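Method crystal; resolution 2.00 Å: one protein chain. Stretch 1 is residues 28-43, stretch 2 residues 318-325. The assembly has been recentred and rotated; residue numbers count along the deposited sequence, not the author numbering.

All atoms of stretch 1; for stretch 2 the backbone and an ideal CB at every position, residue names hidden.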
# COMPACT_ATOMS: atom_id res chain seq x y z
N GLU A 28 20.57 -25.56 -31.03
CA GLU A 28 20.04 -25.33 -32.37
C GLU A 28 18.92 -26.33 -32.73
O GLU A 28 17.93 -25.98 -33.35
CB GLU A 28 21.22 -25.47 -33.33
CG GLU A 28 20.99 -25.74 -34.72
CD GLU A 28 22.35 -25.89 -35.44
OE1 GLU A 28 23.22 -25.02 -35.23
OE2 GLU A 28 22.56 -26.90 -36.16
N GLU A 29 19.08 -27.57 -32.31
CA GLU A 29 18.06 -28.60 -32.52
C GLU A 29 16.76 -28.25 -31.78
O GLU A 29 15.66 -28.44 -32.33
CB GLU A 29 18.57 -29.97 -32.09
CG GLU A 29 17.58 -31.12 -32.27
CD GLU A 29 16.60 -31.24 -31.11
OE1 GLU A 29 16.98 -30.90 -29.95
OE2 GLU A 29 15.45 -31.71 -31.35
N GLU A 30 16.90 -27.70 -30.57
CA GLU A 30 15.74 -27.29 -29.78
C GLU A 30 15.05 -26.11 -30.44
O GLU A 30 13.81 -26.08 -30.54
CB GLU A 30 16.10 -27.01 -28.32
CG GLU A 30 16.41 -28.27 -27.56
CD GLU A 30 17.30 -28.06 -26.33
OE1 GLU A 30 17.87 -26.97 -26.17
OE2 GLU A 30 17.42 -29.01 -25.52
N VAL A 31 15.82 -25.13 -30.92
CA VAL A 31 15.24 -23.99 -31.64
C VAL A 31 14.49 -24.43 -32.91
O VAL A 31 13.36 -24.00 -33.15
CB VAL A 31 16.33 -22.95 -32.01
CG1 VAL A 31 15.75 -21.83 -32.89
CG2 VAL A 31 16.99 -22.42 -30.73
N LEU A 32 15.11 -25.28 -33.72
CA LEU A 32 14.47 -25.78 -34.95
C LEU A 32 13.21 -26.64 -34.68
O LEU A 32 12.23 -26.55 -35.43
CB LEU A 32 15.46 -26.57 -35.82
CG LEU A 32 16.46 -25.63 -36.52
CD1 LEU A 32 17.55 -26.38 -37.29
CD2 LEU A 32 15.66 -24.66 -37.48
N GLY A 33 13.25 -27.47 -33.64
CA GLY A 33 12.08 -28.25 -33.25
C GLY A 33 10.89 -27.35 -32.91
O GLY A 33 9.80 -27.59 -33.34
N ASN A 34 11.13 -26.30 -32.13
CA ASN A 34 10.05 -25.38 -31.79
C ASN A 34 9.57 -24.59 -33.01
O ASN A 34 8.36 -24.41 -33.19
CB ASN A 34 10.46 -24.48 -30.64
CG ASN A 34 10.40 -25.20 -29.31
OD1 ASN A 34 9.35 -25.21 -28.67
ND2 ASN A 34 11.52 -25.79 -28.88
N ALA A 35 10.51 -24.23 -33.87
CA ALA A 35 10.23 -23.50 -35.11
C ALA A 35 9.34 -24.35 -36.02
O ALA A 35 8.37 -23.86 -36.61
CB ALA A 35 11.51 -23.11 -35.80
N GLU A 36 9.67 -25.63 -36.11
CA GLU A 36 8.89 -26.57 -36.94
C GLU A 36 7.50 -26.74 -36.38
O GLU A 36 6.53 -26.76 -37.12
CB GLU A 36 9.59 -27.92 -37.08
CG GLU A 36 10.78 -27.83 -38.03
CD GLU A 36 11.75 -29.03 -37.93
OE1 GLU A 36 11.46 -29.98 -37.16
OE2 GLU A 36 12.81 -29.00 -38.60
N TYR A 37 7.38 -26.83 -35.07
CA TYR A 37 6.07 -26.96 -34.46
C TYR A 37 5.27 -25.71 -34.78
O TYR A 37 4.13 -25.80 -35.21
CB TYR A 37 6.16 -27.17 -32.97
CG TYR A 37 4.83 -27.39 -32.29
CD1 TYR A 37 4.02 -26.32 -31.93
CD2 TYR A 37 4.42 -28.66 -31.93
CE1 TYR A 37 2.83 -26.52 -31.30
CE2 TYR A 37 3.20 -28.87 -31.30
CZ TYR A 37 2.43 -27.81 -30.97
OH TYR A 37 1.27 -28.00 -30.31
N MSE A 38 5.87 -24.56 -34.58
CA MSE A 38 5.16 -23.32 -34.80
C MSE A 38 4.68 -23.22 -36.25
O MSE A 38 3.58 -22.76 -36.54
CB MSE A 38 6.05 -22.14 -34.50
CG MSE A 38 5.33 -20.80 -34.68
SE MSE A 38 6.46 -19.29 -34.15
CE MSE A 38 6.49 -19.67 -32.32
N ALA A 39 5.53 -23.68 -37.16
CA ALA A 39 5.24 -23.59 -38.57
C ALA A 39 4.05 -24.49 -38.87
O ALA A 39 3.20 -24.17 -39.68
CB ALA A 39 6.46 -24.06 -39.39
N ASN A 40 4.01 -25.63 -38.20
CA ASN A 40 3.01 -26.64 -38.51
C ASN A 40 1.66 -26.37 -37.85
O ASN A 40 0.64 -26.73 -38.39
CB ASN A 40 3.50 -28.02 -38.09
CG ASN A 40 4.57 -28.58 -39.05
OD1 ASN A 40 4.52 -28.34 -40.26
ND2 ASN A 40 5.51 -29.35 -38.51
N HIS A 41 1.64 -25.76 -36.67
CA HIS A 41 0.39 -25.65 -35.90
C HIS A 41 -0.06 -24.22 -35.59
O HIS A 41 -1.24 -24.01 -35.28
CB HIS A 41 0.51 -26.37 -34.55
CG HIS A 41 0.82 -27.82 -34.66
ND1 HIS A 41 2.08 -28.33 -34.41
CD2 HIS A 41 0.06 -28.87 -35.02
CE1 HIS A 41 2.07 -29.63 -34.62
NE2 HIS A 41 0.86 -29.98 -34.99
N LEU A 42 0.86 -23.27 -35.65
CA LEU A 42 0.62 -21.96 -35.05
C LEU A 42 0.74 -20.77 -36.02
O LEU A 42 0.12 -19.73 -35.81
CB LEU A 42 1.57 -21.77 -33.86
CG LEU A 42 1.48 -22.72 -32.66
CD1 LEU A 42 2.59 -22.40 -31.61
CD2 LEU A 42 0.08 -22.71 -32.00
N LYS A 43 1.51 -20.94 -37.08
CA LYS A 43 1.86 -19.86 -37.98
C LYS A 43 0.58 -19.20 -38.52
O LYS A 43 0.47 -17.99 -38.64
CB LYS A 43 2.74 -20.41 -39.13
CG LYS A 43 3.13 -19.39 -40.16
CD LYS A 43 4.20 -19.94 -41.12
CE LYS A 43 3.66 -21.07 -42.00
NZ LYS A 43 4.74 -21.63 -42.89
N UNK A 318 6.74 -19.68 -23.66
CA UNK A 318 8.00 -20.06 -23.05
C UNK A 318 8.21 -21.53 -22.80
O UNK A 318 9.29 -21.96 -22.35
CB UNK A 318 8.14 -19.32 -21.72
N UNK A 319 7.20 -22.32 -23.11
CA UNK A 319 7.28 -23.77 -23.05
C UNK A 319 7.93 -24.40 -24.27
O UNK A 319 8.15 -23.77 -25.32
CB UNK A 319 5.88 -24.35 -22.87
N UNK A 320 8.29 -25.66 -24.09
CA UNK A 320 8.73 -26.54 -25.15
C UNK A 320 7.48 -26.96 -25.92
O UNK A 320 6.78 -27.88 -25.51
CB UNK A 320 9.50 -27.75 -24.60
N UNK A 321 7.27 -26.29 -27.04
CA UNK A 321 6.06 -26.45 -27.85
C UNK A 321 5.76 -27.90 -28.22
O UNK A 321 4.57 -28.30 -28.30
CB UNK A 321 6.19 -25.62 -29.13
N UNK A 322 6.81 -28.67 -28.47
CA UNK A 322 6.66 -30.02 -28.99
C UNK A 322 5.99 -30.91 -27.97
O UNK A 322 5.43 -31.94 -28.33
CB UNK A 322 8.02 -30.60 -29.39
N UNK A 323 6.01 -30.50 -26.71
CA UNK A 323 5.41 -31.30 -25.65
C UNK A 323 4.00 -30.83 -25.28
O UNK A 323 3.45 -31.26 -24.28
CB UNK A 323 6.31 -31.27 -24.41
N UNK A 324 3.43 -29.93 -26.07
CA UNK A 324 2.10 -29.39 -25.78
C UNK A 324 1.05 -30.51 -25.68
O UNK A 324 1.14 -31.53 -26.36
CB UNK A 324 1.69 -28.39 -26.86
N UNK A 325 0.05 -30.31 -24.85
CA UNK A 325 -1.16 -31.15 -24.90
C UNK A 325 -2.24 -30.39 -25.63
O UNK A 325 -2.04 -29.27 -26.07
CB UNK A 325 -1.63 -31.55 -23.50

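Residues 28-41 of stretch 1 form a helix, and stretch 2 crosses its flank near Asn34 and Tyr37. Position 318 lies out of reach of the helix, and its backbone angles (-109/-3) suit many residues; the deposited residue is glycine. At position 319 the CA-to-CB bond points sideways and an ideal CB meets nothing of stretch 1 within 5.5 Å, so the helix sets little constraint; Gly319 occupies it.

Position 320 also points sideways, but its ideal CB lies 4.8 Å from Asn34 OD1, and the amide of Asn34 is within range of a longer side chain. A polar residue such as glutamine or glutamate would suit. The deposited Glu320 bends back through chi2 near 48° (p), and its OE1 accepts a hydrogen bond from Asn34 ND2 at 2.9 Å. The same amide nitrogen, ND2 of Asn34, donates to Glu30 O at 2.8 Å, which helps fix the amide orientation.

Position 321 points toward the helix. Its backbone N donates to Asn34 OD1 at 2.9 Å, a bond available to any residue but proline, while its ideal CB sits 3.6 Å from Tyr37 CD1 and faces the methyl groups of Met38 and Leu42. Leucine, isoleucine or methionine would be plausible. Leu321 places CB against the Tyr37 ring in an off-centre CH-pi contact, with CD2 3.8 Å from Leu42 CD1 and CD1 4.2 Å from Met38 CE.

At position 322 the CA-to-CB bond points away, yet the side-chain-free surface of Gly33 and the carboxylate of Glu29 lie along the helix, accessible to a long, basic side chain: lysine or arginine. Arg322 turns back so that its guanidinium lies with one face over Gly33 CA and Asn34 N. A CB on Gly33 would fall 2.3 Å from Arg322 NH1, a clash. NH1 of Arg322 forms a salt bridge with Glu29 OE2 at 2.9 Å, and a water links Glu29 OE1 to Arg322 NH2. Glu320 braces the arginine from within its own stretch, its OE2 accepting from Arg322 NE at 2.8 Å.

Position 323 points away and leaves the helix untouched, so polar residues are reasonable; it is Asp323. Position 324 points toward Tyr37, its ideal CB 3.5 Å from the OH, where a short polar side chain could reach the hydroxyl. Asn324 does so, ND2 donating to Tyr37 OH at 3.2 Å. Position 325 points away and precedes a helix, which favours Asp, Ser, Thr or Asn; Asp325 caps a backbone N just beyond the stretch.

Stretch 2 318-325: GGELRDND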
# COMPACT_ATOMS: atom_id res chain seq x y z
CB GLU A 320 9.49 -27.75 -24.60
CG GLU A 320 9.78 -28.89 -25.63
CD GLU A 320 10.38 -28.39 -26.95
OE1 GLU A 320 11.56 -27.98 -26.99
OE2 GLU A 320 9.65 -28.46 -27.97
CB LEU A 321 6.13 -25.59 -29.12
CG LEU A 321 5.90 -24.08 -28.96
CD1 LEU A 321 6.33 -23.36 -30.23
CD2 LEU A 321 4.44 -23.76 -28.60
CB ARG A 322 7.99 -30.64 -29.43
CG ARG A 322 8.46 -30.17 -30.79
CD ARG A 322 9.90 -30.51 -31.04
NE ARG A 322 10.80 -29.87 -30.08
CZ ARG A 322 12.08 -30.18 -29.95
NH1 ARG A 322 12.64 -31.04 -30.76
NH2 ARG A 322 12.84 -29.58 -29.05
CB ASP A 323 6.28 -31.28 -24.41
CG ASP A 323 7.58 -32.01 -24.62
OD1 ASP A 323 7.60 -32.88 -25.49
OD2 ASP A 323 8.56 -31.71 -23.91
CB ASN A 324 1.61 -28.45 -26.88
CG ASN A 324 2.14 -27.04 -26.74
OD1 ASN A 324 2.77 -26.69 -25.73
ND2 ASN A 324 1.83 -26.21 -27.74
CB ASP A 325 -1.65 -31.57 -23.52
CG ASP A 325 -1.83 -30.39 -22.55
OD1 ASP A 325 -1.66 -29.20 -22.93
OD2 ASP A 325 -2.17 -30.67 -21.39
O HOH W 1 14.98 -31.49 -28.26
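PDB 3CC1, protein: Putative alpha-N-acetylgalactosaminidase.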